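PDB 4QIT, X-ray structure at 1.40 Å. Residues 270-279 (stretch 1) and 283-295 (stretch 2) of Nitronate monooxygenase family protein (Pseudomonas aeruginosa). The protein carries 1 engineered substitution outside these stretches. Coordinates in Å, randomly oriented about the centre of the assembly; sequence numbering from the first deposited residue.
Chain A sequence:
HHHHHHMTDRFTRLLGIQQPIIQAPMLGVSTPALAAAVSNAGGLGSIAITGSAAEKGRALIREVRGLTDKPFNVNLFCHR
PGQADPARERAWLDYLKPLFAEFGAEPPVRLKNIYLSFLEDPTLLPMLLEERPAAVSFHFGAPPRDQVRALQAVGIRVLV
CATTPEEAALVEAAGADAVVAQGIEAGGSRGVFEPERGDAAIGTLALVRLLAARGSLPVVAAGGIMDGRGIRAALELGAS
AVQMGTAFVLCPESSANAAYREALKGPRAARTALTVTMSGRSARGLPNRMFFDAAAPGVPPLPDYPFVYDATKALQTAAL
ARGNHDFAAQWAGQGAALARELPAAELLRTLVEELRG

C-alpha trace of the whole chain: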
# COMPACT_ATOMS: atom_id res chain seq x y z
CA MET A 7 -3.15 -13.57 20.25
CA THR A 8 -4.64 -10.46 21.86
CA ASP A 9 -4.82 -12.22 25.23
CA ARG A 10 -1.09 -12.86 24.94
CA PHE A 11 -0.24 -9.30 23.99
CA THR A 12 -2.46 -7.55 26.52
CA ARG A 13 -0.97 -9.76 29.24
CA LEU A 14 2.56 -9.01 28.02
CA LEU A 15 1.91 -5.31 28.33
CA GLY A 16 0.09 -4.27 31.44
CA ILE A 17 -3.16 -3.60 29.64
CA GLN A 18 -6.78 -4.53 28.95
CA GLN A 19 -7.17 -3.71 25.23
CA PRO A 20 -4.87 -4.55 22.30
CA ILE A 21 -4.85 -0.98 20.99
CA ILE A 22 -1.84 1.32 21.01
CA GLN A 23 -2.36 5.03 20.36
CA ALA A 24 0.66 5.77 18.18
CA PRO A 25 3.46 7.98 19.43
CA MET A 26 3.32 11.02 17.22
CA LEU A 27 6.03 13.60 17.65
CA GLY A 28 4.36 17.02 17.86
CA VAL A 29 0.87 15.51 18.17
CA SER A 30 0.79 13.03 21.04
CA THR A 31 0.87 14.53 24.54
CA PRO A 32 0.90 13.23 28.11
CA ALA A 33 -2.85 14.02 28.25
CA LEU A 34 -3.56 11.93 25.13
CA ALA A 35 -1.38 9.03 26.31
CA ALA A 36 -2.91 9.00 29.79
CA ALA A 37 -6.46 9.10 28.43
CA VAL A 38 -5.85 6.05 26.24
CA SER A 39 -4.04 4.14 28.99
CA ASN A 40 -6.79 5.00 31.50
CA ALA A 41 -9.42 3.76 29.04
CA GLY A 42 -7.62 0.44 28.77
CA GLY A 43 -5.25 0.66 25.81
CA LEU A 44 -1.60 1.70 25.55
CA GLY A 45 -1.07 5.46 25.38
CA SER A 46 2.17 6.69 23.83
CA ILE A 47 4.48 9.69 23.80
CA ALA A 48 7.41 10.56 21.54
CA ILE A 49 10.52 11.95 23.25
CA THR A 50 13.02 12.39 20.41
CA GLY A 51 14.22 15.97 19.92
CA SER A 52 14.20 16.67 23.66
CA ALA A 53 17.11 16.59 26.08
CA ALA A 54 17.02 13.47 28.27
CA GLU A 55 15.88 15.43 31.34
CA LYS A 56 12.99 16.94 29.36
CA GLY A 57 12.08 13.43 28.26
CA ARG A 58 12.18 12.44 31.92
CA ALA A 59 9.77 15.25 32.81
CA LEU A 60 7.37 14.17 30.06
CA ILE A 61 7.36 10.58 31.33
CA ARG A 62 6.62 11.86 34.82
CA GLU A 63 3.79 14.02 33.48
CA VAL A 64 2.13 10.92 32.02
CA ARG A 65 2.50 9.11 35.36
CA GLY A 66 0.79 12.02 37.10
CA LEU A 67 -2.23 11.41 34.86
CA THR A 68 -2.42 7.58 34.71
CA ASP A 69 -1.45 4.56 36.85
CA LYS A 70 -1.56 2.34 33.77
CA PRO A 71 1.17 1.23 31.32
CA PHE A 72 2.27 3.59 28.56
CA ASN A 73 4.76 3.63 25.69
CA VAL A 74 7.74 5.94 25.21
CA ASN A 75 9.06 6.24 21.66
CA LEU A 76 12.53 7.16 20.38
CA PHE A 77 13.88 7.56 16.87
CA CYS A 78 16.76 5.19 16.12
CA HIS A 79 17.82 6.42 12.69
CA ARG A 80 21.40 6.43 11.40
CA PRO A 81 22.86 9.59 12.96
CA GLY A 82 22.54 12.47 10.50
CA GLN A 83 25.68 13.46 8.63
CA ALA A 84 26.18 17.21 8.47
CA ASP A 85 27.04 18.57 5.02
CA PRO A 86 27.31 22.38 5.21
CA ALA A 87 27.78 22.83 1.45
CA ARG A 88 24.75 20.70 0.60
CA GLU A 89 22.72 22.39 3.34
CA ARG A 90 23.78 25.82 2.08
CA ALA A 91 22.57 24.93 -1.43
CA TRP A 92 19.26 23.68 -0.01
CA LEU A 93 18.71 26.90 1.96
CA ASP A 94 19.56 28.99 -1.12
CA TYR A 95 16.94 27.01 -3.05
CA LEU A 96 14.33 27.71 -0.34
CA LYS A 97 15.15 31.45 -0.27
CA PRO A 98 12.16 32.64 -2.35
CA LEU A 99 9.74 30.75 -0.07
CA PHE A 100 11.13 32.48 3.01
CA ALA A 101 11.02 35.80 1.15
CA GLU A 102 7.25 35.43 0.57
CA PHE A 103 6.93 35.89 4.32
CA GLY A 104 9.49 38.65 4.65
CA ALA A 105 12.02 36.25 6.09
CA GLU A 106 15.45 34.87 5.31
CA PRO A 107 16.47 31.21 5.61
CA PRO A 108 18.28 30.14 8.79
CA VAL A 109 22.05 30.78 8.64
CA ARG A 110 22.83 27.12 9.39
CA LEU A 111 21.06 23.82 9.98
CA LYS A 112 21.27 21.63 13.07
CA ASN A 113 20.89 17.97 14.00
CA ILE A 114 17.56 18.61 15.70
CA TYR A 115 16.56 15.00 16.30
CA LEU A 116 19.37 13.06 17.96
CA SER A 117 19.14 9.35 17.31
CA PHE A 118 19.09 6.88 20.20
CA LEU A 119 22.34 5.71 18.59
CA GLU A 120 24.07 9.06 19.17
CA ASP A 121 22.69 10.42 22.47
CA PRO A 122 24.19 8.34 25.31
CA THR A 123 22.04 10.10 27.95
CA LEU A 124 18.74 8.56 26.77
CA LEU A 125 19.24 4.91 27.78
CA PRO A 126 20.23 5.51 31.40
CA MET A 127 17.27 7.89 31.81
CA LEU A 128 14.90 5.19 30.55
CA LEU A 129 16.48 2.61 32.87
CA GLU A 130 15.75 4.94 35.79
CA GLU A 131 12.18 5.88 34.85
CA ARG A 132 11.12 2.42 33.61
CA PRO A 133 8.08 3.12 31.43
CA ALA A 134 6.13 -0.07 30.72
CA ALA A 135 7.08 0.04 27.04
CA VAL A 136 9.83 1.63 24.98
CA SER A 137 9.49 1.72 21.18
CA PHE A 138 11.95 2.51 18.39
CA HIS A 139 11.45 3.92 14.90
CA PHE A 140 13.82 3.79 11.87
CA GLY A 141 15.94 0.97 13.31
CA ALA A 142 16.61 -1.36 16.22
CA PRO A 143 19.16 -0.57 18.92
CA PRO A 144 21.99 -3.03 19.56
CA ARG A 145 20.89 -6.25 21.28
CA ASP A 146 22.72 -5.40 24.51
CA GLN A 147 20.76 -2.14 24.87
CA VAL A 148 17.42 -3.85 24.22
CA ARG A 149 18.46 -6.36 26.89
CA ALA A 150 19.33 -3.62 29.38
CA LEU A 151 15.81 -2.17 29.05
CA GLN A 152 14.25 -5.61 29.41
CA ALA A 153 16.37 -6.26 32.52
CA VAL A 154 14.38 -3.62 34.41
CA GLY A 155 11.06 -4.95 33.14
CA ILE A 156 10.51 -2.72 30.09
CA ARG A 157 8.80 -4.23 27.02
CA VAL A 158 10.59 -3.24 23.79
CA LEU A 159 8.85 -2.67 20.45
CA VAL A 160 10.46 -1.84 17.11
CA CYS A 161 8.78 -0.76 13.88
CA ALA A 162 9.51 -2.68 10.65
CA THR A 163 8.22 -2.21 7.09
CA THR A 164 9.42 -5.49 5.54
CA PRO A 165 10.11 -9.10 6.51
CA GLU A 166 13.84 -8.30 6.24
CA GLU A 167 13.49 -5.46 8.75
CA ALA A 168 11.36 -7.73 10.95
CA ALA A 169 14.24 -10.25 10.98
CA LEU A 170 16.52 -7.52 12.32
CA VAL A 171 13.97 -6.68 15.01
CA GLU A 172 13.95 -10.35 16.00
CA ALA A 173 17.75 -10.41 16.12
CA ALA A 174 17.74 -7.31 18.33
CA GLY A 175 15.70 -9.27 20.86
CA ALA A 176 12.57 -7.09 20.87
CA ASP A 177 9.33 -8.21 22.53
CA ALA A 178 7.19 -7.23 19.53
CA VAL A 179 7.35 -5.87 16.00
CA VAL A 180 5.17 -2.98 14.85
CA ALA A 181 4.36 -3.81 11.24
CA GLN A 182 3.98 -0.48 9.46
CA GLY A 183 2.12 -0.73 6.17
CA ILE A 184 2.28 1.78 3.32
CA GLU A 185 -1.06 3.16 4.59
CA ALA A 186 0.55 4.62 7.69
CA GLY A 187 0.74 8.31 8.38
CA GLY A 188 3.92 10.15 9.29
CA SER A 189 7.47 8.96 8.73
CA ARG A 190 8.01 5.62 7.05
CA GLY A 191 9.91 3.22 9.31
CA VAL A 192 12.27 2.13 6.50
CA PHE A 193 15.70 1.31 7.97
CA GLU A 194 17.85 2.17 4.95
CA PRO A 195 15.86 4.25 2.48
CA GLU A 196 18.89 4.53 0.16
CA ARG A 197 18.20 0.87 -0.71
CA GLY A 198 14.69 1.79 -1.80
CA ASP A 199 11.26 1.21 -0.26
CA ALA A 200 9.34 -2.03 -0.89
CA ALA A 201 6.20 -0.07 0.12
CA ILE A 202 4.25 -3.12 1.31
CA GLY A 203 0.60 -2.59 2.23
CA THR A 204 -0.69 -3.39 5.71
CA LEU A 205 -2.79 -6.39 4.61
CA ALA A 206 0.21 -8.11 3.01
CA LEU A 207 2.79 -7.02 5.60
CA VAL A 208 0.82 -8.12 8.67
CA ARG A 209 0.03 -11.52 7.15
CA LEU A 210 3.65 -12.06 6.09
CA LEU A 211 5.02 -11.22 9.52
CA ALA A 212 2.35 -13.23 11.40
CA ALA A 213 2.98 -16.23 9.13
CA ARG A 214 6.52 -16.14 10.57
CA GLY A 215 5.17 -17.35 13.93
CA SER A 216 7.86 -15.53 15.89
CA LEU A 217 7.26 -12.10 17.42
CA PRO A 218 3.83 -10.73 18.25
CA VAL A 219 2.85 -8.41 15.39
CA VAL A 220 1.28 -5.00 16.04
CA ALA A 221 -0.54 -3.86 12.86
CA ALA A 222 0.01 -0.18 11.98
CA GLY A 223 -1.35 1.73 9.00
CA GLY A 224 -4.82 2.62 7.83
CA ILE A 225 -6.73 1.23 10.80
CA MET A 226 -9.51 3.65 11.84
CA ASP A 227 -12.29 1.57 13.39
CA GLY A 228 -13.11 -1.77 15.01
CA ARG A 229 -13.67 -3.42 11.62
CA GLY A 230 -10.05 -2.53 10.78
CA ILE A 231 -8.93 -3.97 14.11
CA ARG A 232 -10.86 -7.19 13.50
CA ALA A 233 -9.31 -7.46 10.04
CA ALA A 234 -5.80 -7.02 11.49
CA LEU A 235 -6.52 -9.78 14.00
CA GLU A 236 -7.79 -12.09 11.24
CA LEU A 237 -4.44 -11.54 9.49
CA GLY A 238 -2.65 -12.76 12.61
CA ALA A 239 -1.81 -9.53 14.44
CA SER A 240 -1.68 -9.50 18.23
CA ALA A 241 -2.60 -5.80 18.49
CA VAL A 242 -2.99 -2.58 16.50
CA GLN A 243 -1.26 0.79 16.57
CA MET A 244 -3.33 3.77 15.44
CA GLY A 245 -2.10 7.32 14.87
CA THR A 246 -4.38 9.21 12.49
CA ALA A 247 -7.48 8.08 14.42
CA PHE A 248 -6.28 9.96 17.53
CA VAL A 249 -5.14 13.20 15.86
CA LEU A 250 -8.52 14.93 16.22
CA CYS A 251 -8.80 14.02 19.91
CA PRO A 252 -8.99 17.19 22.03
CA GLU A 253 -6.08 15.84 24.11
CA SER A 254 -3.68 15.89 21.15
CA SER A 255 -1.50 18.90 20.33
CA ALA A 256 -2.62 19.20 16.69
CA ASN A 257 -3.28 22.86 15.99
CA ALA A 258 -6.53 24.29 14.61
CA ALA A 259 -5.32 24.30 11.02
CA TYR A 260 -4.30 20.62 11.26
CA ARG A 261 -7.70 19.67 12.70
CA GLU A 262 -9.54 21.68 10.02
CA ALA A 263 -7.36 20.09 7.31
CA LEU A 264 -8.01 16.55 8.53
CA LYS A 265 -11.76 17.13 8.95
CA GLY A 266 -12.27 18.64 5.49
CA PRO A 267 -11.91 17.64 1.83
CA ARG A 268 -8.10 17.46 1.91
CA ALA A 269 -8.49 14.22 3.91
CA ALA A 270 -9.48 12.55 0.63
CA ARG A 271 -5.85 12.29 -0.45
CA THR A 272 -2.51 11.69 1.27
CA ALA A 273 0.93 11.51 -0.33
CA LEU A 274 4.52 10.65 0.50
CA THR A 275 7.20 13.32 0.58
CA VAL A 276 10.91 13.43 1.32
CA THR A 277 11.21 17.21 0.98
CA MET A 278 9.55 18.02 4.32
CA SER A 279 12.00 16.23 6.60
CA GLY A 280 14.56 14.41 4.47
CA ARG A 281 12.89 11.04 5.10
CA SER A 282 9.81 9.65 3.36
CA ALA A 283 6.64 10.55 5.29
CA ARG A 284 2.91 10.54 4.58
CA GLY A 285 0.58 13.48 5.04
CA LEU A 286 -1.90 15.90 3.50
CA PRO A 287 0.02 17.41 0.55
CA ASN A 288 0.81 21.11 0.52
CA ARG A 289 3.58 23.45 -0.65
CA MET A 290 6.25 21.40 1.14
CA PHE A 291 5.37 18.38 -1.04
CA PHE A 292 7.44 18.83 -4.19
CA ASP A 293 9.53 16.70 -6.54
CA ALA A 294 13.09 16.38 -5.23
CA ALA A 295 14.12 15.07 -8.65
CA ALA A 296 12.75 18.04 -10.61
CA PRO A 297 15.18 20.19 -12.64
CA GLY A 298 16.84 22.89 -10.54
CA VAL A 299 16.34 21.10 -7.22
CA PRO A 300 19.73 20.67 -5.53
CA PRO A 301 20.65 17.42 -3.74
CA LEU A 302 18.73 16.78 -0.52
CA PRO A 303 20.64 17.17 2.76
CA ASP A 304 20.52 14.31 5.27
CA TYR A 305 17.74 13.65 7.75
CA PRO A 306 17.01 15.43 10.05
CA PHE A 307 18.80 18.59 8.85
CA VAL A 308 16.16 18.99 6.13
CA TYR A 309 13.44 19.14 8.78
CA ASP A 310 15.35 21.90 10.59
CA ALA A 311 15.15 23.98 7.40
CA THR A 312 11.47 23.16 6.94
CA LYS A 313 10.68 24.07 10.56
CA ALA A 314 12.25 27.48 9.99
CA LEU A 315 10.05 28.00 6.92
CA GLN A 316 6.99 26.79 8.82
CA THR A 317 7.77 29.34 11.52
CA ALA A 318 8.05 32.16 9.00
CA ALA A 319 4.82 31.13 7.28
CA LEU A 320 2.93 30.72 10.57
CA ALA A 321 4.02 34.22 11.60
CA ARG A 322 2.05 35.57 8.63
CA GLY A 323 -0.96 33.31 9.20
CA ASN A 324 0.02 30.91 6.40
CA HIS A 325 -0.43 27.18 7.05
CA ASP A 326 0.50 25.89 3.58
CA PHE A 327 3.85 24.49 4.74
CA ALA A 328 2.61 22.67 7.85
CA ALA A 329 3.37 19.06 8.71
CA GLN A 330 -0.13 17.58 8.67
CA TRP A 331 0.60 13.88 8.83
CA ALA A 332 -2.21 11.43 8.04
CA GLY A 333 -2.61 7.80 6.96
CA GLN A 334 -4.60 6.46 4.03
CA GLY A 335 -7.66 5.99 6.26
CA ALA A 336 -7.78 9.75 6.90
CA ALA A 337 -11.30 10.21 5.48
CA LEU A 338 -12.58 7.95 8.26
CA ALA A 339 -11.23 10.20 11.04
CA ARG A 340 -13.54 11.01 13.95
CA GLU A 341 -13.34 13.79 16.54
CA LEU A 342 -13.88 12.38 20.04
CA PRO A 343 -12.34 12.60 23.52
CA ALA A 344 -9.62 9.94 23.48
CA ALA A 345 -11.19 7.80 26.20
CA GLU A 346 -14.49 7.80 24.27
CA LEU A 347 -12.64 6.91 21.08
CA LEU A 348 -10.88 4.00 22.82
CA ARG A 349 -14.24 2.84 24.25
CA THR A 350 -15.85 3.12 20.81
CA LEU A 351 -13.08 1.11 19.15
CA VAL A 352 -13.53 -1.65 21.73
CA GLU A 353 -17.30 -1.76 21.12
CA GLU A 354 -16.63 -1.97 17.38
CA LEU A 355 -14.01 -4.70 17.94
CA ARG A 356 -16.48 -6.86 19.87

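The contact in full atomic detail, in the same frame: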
# COMPACT_ATOMS: atom_id res chain seq x y z
N ALA A 270 -9.25 13.50 1.71
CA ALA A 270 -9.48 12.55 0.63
C ALA A 270 -8.19 12.05 -0.00
O ALA A 270 -8.21 11.05 -0.71
CB ALA A 270 -10.40 13.14 -0.42
N ARG A 271 -7.08 12.74 0.20
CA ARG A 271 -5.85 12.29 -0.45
C ARG A 271 -4.60 12.58 0.39
O ARG A 271 -4.37 13.72 0.83
CB ARG A 271 -5.76 12.87 -1.87
CG ARG A 271 -4.57 12.44 -2.73
CD ARG A 271 -4.70 11.04 -3.39
NE ARG A 271 -5.97 10.76 -4.07
CZ ARG A 271 -6.13 10.61 -5.38
NH1 ARG A 271 -5.10 10.72 -6.21
NH2 ARG A 271 -7.34 10.32 -5.86
N THR A 272 -3.82 11.54 0.65
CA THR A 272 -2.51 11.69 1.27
C THR A 272 -1.42 11.39 0.25
O THR A 272 -1.67 10.77 -0.79
CB THR A 272 -2.31 10.78 2.50
OG1 THR A 272 -2.26 9.40 2.08
CG2 THR A 272 -3.42 10.97 3.53
N ALA A 273 -0.20 11.81 0.54
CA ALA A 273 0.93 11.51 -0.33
C ALA A 273 2.20 11.39 0.49
O ALA A 273 2.27 11.86 1.63
CB ALA A 273 1.09 12.59 -1.39
N LEU A 274 3.20 10.75 -0.11
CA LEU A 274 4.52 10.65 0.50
C LEU A 274 5.41 11.79 0.03
O LEU A 274 5.35 12.21 -1.13
CB LEU A 274 5.18 9.33 0.10
CG LEU A 274 4.48 8.09 0.65
CD1 LEU A 274 4.97 6.82 -0.05
CD2 LEU A 274 4.76 8.00 2.14
N THR A 275 6.24 12.29 0.93
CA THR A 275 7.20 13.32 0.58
C THR A 275 8.51 13.09 1.32
O THR A 275 8.52 12.64 2.47
CB THR A 275 6.66 14.74 0.92
OG1 THR A 275 7.66 15.72 0.58
CG2 THR A 275 6.30 14.87 2.42
N VAL A 276 9.62 13.39 0.65
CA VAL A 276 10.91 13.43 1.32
C VAL A 276 11.40 14.86 1.53
O VAL A 276 12.39 15.07 2.22
CB VAL A 276 12.01 12.66 0.55
CG1 VAL A 276 11.62 11.21 0.37
CG2 VAL A 276 12.33 13.34 -0.79
N THR A 277 10.71 15.83 0.95
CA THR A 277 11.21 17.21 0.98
C THR A 277 10.85 17.97 2.27
O THR A 277 11.45 19.00 2.57
CB THR A 277 10.75 18.01 -0.26
OG1 THR A 277 9.34 17.84 -0.45
CG2 THR A 277 11.49 17.52 -1.50
N MET A 278 9.90 17.45 3.02
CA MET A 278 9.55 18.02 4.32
C MET A 278 10.64 17.79 5.36
O MET A 278 11.05 18.72 6.06
CB MET A 278 8.22 17.42 4.81
CG MET A 278 7.70 17.99 6.14
SD MET A 278 6.70 19.48 5.96
CE MET A 278 5.26 18.80 5.13
N SER A 279 11.13 16.56 5.47
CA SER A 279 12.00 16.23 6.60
C SER A 279 13.32 15.60 6.19
O SER A 279 14.22 15.49 7.01
CB SER A 279 11.28 15.26 7.52
OG SER A 279 11.20 13.98 6.90
N ALA A 283 7.69 10.41 4.29
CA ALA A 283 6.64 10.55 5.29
C ALA A 283 5.32 10.88 4.61
O ALA A 283 5.32 11.54 3.57
CB ALA A 283 7.00 11.63 6.29
N ARG A 284 4.22 10.40 5.18
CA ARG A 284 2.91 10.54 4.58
C ARG A 284 2.05 11.59 5.27
O ARG A 284 1.84 11.55 6.48
CB ARG A 284 2.17 9.20 4.60
CG ARG A 284 0.76 9.31 3.98
CD ARG A 284 -0.03 7.99 4.00
NE ARG A 284 0.67 6.94 3.26
CZ ARG A 284 0.78 6.88 1.94
NH1 ARG A 284 0.22 7.81 1.17
NH2 ARG A 284 1.48 5.89 1.40
N GLY A 285 1.51 12.52 4.48
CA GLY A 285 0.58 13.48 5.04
C GLY A 285 -0.30 14.11 3.99
O GLY A 285 -0.35 13.66 2.85
N LEU A 286 -1.01 15.16 4.40
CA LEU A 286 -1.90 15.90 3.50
C LEU A 286 -1.05 16.87 2.68
O LEU A 286 -0.46 17.80 3.24
CB LEU A 286 -2.96 16.65 4.32
CG LEU A 286 -3.73 15.80 5.34
CD1 LEU A 286 -4.66 16.64 6.21
CD2 LEU A 286 -4.53 14.73 4.64
N PRO A 287 -0.95 16.66 1.36
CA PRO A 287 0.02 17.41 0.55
C PRO A 287 -0.24 18.91 0.53
O PRO A 287 -1.38 19.39 0.50
CB PRO A 287 -0.13 16.80 -0.85
CG PRO A 287 -1.43 16.07 -0.83
CD PRO A 287 -1.67 15.63 0.58
N ASN A 288 0.86 19.66 0.56
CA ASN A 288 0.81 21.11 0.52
C ASN A 288 2.06 21.63 -0.19
O ASN A 288 2.69 20.90 -0.94
CB ASN A 288 0.63 21.70 1.92
CG ASN A 288 1.76 21.33 2.87
OD1 ASN A 288 2.85 20.94 2.46
ND2 ASN A 288 1.49 21.47 4.17
N ARG A 289 2.45 22.87 0.09
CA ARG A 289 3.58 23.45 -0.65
C ARG A 289 4.94 22.83 -0.31
O ARG A 289 5.89 22.94 -1.10
CB ARG A 289 3.59 24.98 -0.48
CG ARG A 289 2.32 25.62 -1.01
CD ARG A 289 2.36 27.13 -0.93
NE ARG A 289 3.43 27.70 -1.75
CZ ARG A 289 3.80 28.98 -1.70
NH1 ARG A 289 3.20 29.80 -0.85
NH2 ARG A 289 4.77 29.42 -2.48
N MET A 290 5.03 22.13 0.82
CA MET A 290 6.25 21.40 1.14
C MET A 290 6.38 20.06 0.43
O MET A 290 7.40 19.39 0.57
CB MET A 290 6.40 21.19 2.65
CG MET A 290 6.85 22.41 3.41
SD MET A 290 8.34 23.17 2.69
CE MET A 290 9.49 21.78 2.61
N PHE A 291 5.36 19.67 -0.34
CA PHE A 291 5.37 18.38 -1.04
C PHE A 291 5.74 18.61 -2.50
O PHE A 291 4.86 18.73 -3.36
CB PHE A 291 4.00 17.71 -0.99
CG PHE A 291 3.63 17.10 0.35
CD1 PHE A 291 3.54 17.89 1.50
CD2 PHE A 291 3.27 15.76 0.43
CE1 PHE A 291 3.14 17.34 2.71
CE2 PHE A 291 2.88 15.20 1.64
CZ PHE A 291 2.82 15.99 2.78
N PHE A 292 7.03 18.67 -2.80
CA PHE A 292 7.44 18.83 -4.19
C PHE A 292 8.38 17.72 -4.65
O PHE A 292 8.80 16.87 -3.87
CB PHE A 292 8.01 20.22 -4.45
CG PHE A 292 9.17 20.59 -3.57
CD1 PHE A 292 8.95 21.21 -2.35
CD2 PHE A 292 10.47 20.35 -3.98
CE1 PHE A 292 10.02 21.56 -1.53
CE2 PHE A 292 11.54 20.70 -3.18
CZ PHE A 292 11.32 21.31 -1.95
N ASP A 293 8.69 17.73 -5.95
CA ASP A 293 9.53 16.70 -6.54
C ASP A 293 11.00 17.02 -6.32
O ASP A 293 11.53 17.98 -6.88
CB ASP A 293 9.24 16.58 -8.04
CG ASP A 293 9.84 15.33 -8.65
OD1 ASP A 293 10.67 14.66 -8.00
OD2 ASP A 293 9.47 15.00 -9.80
N ALA A 294 11.67 16.19 -5.52
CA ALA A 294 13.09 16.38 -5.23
C ALA A 294 13.96 16.10 -6.45
O ALA A 294 15.13 16.47 -6.48
CB ALA A 294 13.52 15.49 -4.08
N ALA A 295 13.38 15.45 -7.45
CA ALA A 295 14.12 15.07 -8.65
C ALA A 295 13.88 16.03 -9.81
O ALA A 295 14.43 15.85 -10.89
CB ALA A 295 13.76 13.65 -9.06
O HOH W 1 7.17 15.66 -2.20
O HOH W 2 9.16 14.07 -2.14

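Two short antiparallel strands close together in sequence often make only a few backbone hydrogen bonds, and the chain beyond them can add much of the contact. Residues 270-279 and 283-295 of this nitronate monooxygenase family protein illustrate the principle: an antiparallel ladder at one end of stretch 2 gives way to a loop that folds back over the face of the sheet carrying Ala273 and Thr275.

The ladder opens at Ala283, which pairs with Thr275 in both directions: Thr275 N donates to Ala283 O at 2.9 Å, and Ala283 N donates to Thr275 O at 3.0 Å. Arg284 then faces Leu274 as a non-hydrogen-bonded pair, and here the strands draw closer, with Arg284 CA and Leu274 CA 4.4 Å apart. The space between them is used by CA-H...O contacts, Leu274 CA to Ala283 O and Arg284 CA to Ala273 O, each 3.3 Å. Their side chains share a face of the sheet. Leu274 CD2 packs 3.8 Å from Arg284 CB, and Leu274 CG lies over one face of the guanidinium, whose edge is left free for polar partners: Arg284 NH1 donates to Thr272 OG1 at 3.1 Å, while NE and NH2 are satisfied elsewhere in the structure. The last bridged pair is Gly285 with Ala273, Ala273 N to Gly285 O and Gly285 N to Ala273 O both measuring 3.0 Å.

Past the last bridged pair, side chains carry more of the contact. Leu286 points its CA-to-CB bond away, yet its CD2 returns to 4.1 Å from Thr272 CG2. Pro287 sets its CD 3.3 Å from Arg271 O and its CG 4.3 Å from Ala273 CB.

A type I turn from Asn288 to Phe291 redirects the chain, held by Phe291 N donating to Asn288 O at 3.0 Å; Asn288 OD1 also accepts from Met290 N at 3.0 Å. The turn brings Met290 O within 2.7 Å of Thr277 OG1, which donates to it, while Met290 CB meets Met278 CE at 3.6 Å.

Phe291 lies against the face of the sheet that carries Ala273 and Thr275. Thr275 CG2 sits over its ring, 3.6 Å from the centroid and 15° off the normal, a clear CH-pi contact; Ala273 O approaches the ring edge, 3.4 Å from Phe291 CE2. The motif recurs at Phe292, where Thr277 CG2 lies 3.9 Å from the ring centroid. A water donates to Phe292 O at 2.6 Å and hydrogen-bonds Thr275 OG1 at 2.8 Å, bridging the stretches. Finally, Ala294 CB touches Thr277 CG2 at 3.9 Å and Val276 CG2 at 4.1 Å.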